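Gluconate kinase (PDB 3LL3) is an FGGY-family carbohydrate kinase that binds ATP and probably phosphorylates a sugar substrate such as gluconate or xylulose. Local coordinates at residues N398-G402 with M424-Q428. Residues are numbered along the deposited sequence; the frame is centred on the assembly and turned at random.
With ATP (adenosine-5'-triphosphate), chain C.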
loop_
_atom_site.group_PDB
_atom_site.type_symbol
_atom_site.label_atom_id
_atom_site.label_comp_id
_atom_site.label_asym_id
_atom_site.label_seq_id
_atom_site.Cartn_x
_atom_site.Cartn_y
_atom_site.Cartn_z
ATOM N N ASN A 398 9.539 24.507 16.551
ATOM C CA ASN A 398 9.375 25.722 15.768
ATOM C C ASN A 398 9.237 25.381 14.294
ATOM O O ASN A 398 10.182 24.890 13.676
ATOM C CB ASN A 398 10.548 26.674 16.003
ATOM C CG ASN A 398 10.726 27.011 17.472
ATOM O OD1 ASN A 398 11.639 27.738 17.860
ATOM N ND2 ASN A 398 9.851 26.480 18.296
ATOM N N ALA A 399 8.061 25.660 13.741
ATOM C CA ALA A 399 7.638 25.089 12.469
ATOM C C ALA A 399 7.406 26.098 11.362
ATOM O O ALA A 399 6.805 27.151 11.572
ATOM C CB ALA A 399 6.369 24.258 12.677
ATOM N N THR A 400 7.836 25.734 10.165
ATOM C CA THR A 400 7.678 26.573 8.993
ATOM C C THR A 400 7.444 25.676 7.782
ATOM O O THR A 400 7.610 24.466 7.874
ATOM C CB THR A 400 8.965 27.389 8.728
ATOM O OG1 THR A 400 10.089 26.505 8.652
ATOM C CG2 THR A 400 9.220 28.414 9.849
ATOM N N GLY A 401 7.093 26.274 6.651
ATOM C CA GLY A 401 7.000 25.551 5.399
ATOM C C GLY A 401 5.589 25.430 4.859
ATOM O O GLY A 401 4.645 25.352 5.619
ATOM N N GLY A 402 5.465 25.408 3.537
ATOM C CA GLY A 402 4.181 25.408 2.869
ATOM C C GLY A 402 3.278 24.232 3.194
ATOM O O GLY A 402 2.054 24.338 3.060
HETATM N N MSE A 424 5.900 30.547 12.985
HETATM C CA MSE A 424 6.740 31.742 13.044
HETATM C C MSE A 424 6.186 32.825 12.144
HETATM O O MSE A 424 5.566 32.540 11.117
HETATM C CB MSE A 424 8.179 31.415 12.614
HETATM C CG MSE A 424 8.723 30.145 13.246
HETATM SE SE MSE A 424 8.833 30.266 15.211
HETATM C CE MSE A 424 10.012 31.859 15.294
ATOM N N LYS A 425 6.419 34.071 12.526
ATOM C CA LYS A 425 5.993 35.193 11.698
ATOM C C LYS A 425 6.758 35.213 10.379
ATOM O O LYS A 425 6.189 35.548 9.339
ATOM C CB LYS A 425 6.123 36.522 12.455
ATOM C CG LYS A 425 5.143 36.623 13.626
ATOM C CD LYS A 425 5.202 37.970 14.352
ATOM C CE LYS A 425 4.246 37.967 15.555
ATOM N NZ LYS A 425 4.510 39.088 16.515
ATOM N N GLU A 426 8.032 34.817 10.418
ATOM C CA GLU A 426 8.876 34.836 9.218
ATOM C C GLU A 426 9.290 33.462 8.694
ATOM O O GLU A 426 10.038 32.717 9.346
ATOM C CB GLU A 426 10.135 35.672 9.453
ATOM C CG GLU A 426 11.012 35.778 8.196
ATOM C CD GLU A 426 10.228 36.344 7.020
ATOM O OE1 GLU A 426 10.214 35.708 5.942
ATOM O OE2 GLU A 426 9.599 37.419 7.193
ATOM N N GLN A 427 8.837 33.140 7.489
ATOM C CA GLN A 427 9.182 31.859 6.888
ATOM C C GLN A 427 10.601 31.876 6.321
ATOM O O GLN A 427 11.217 30.825 6.194
ATOM C CB GLN A 427 8.184 31.461 5.792
ATOM C CG GLN A 427 6.737 31.464 6.250
ATOM C CD GLN A 427 6.445 30.358 7.241
ATOM O OE1 GLN A 427 6.102 30.618 8.404
ATOM N NE2 GLN A 427 6.575 29.113 6.789
ATOM N N GLN A 428 11.103 33.067 5.989
ATOM C CA GLN A 428 12.440 33.204 5.406
ATOM C C GLN A 428 13.498 33.241 6.500
ATOM O O GLN A 428 14.255 34.205 6.626
ATOM C CB GLN A 428 12.514 34.468 4.542
ATOM C CG GLN A 428 11.529 34.436 3.378
ATOM C CD GLN A 428 11.668 33.157 2.564
ATOM O OE1 GLN A 428 12.787 32.736 2.250
ATOM N NE2 GLN A 428 10.535 32.526 2.222
HETATM P PG ATP C . 10.933 27.664 -0.838
HETATM O O1G ATP C . 9.713 28.154 -1.854
HETATM O O2G ATP C . 11.011 28.664 0.486
HETATM O O3G ATP C . 12.201 27.649 -1.564
HETATM P PB ATP C . 9.519 25.183 -1.078
HETATM O O1B ATP C . 9.567 23.730 -0.311
HETATM O O2B ATP C . 9.819 25.061 -2.499
HETATM O O3B ATP C . 10.626 26.137 -0.289
HETATM P PA ATP C . 6.940 25.773 0.237
HETATM O O1A ATP C . 7.531 25.879 1.762
HETATM O O2A ATP C . 5.928 26.785 -0.037
HETATM O O3A ATP C . 8.040 25.931 -0.992
HETATM O "O5'" ATP C . 6.219 24.299 0.128
HETATM C "C5'" ATP C . 5.792 23.858 -1.139
HETATM C "C4'" ATP C . 4.794 22.743 -0.938
HETATM O "O4'" ATP C . 3.599 23.021 -0.227
HETATM C "C3'" ATP C . 4.424 21.774 -2.101
HETATM O "O3'" ATP C . 5.188 20.606 -2.159
HETATM C "C2'" ATP C . 2.861 21.637 -2.002
HETATM O "O2'" ATP C . 2.394 20.369 -2.375
HETATM C "C1'" ATP C . 2.642 22.053 -0.564
HETATM N N9 ATP C . 1.366 22.711 -0.327
HETATM C C8 ATP C . 0.835 23.761 -0.984
HETATM N N7 ATP C . -0.362 24.106 -0.298
HETATM C C5 ATP C . -0.508 23.229 0.802
HETATM C C6 ATP C . -1.487 23.122 1.816
HETATM N N6 ATP C . -2.594 24.071 1.844
HETATM N N1 ATP C . -1.375 22.186 2.764
HETATM C C2 ATP C . -0.315 21.308 2.770
HETATM N N3 ATP C . 0.638 21.419 1.773
HETATM C C4 ATP C . 0.527 22.374 0.808
HETATM O O HOH W 1 5.434 29.064 10.285
#
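In the C-terminal domain of this FGGY kinase, of the actin-like ATPase fold, parallel strands 396-400 and 421-424 part at their C-terminal ends. Between these strands the chain runs through helix 407-417, a beta-alpha-beta crossover. Met-424, Gln-427 and Thr-400 bury the most surface here. Met-424 is a selenomethionine. Its CA-to-CB bond points toward strand 396-400, and SE lies 4.1 Å from CB of Asn-398 and CG 3.8 Å from CG2 of Thr-400. These are van der Waals contacts. Thr-400 OG1 is hydrogen-bonded to Asn-258 of the adjoining strand. A water bridges the parting strands: it donates to Ala-399 O (2.7 Å) and accepts from Met-424 N (3.1 Å). Further on, the side chain of Gln-427 reaches back across Thr-400, its end meeting the backbone at Gly-401. The strand leads straight into the nucleotide site, and a CB on Gly-402 would clash with the alpha-phosphate. The backbone binds that phosphate directly: Gly-402 N donates a hydrogen bond to ATP O1A at 2.8 Å.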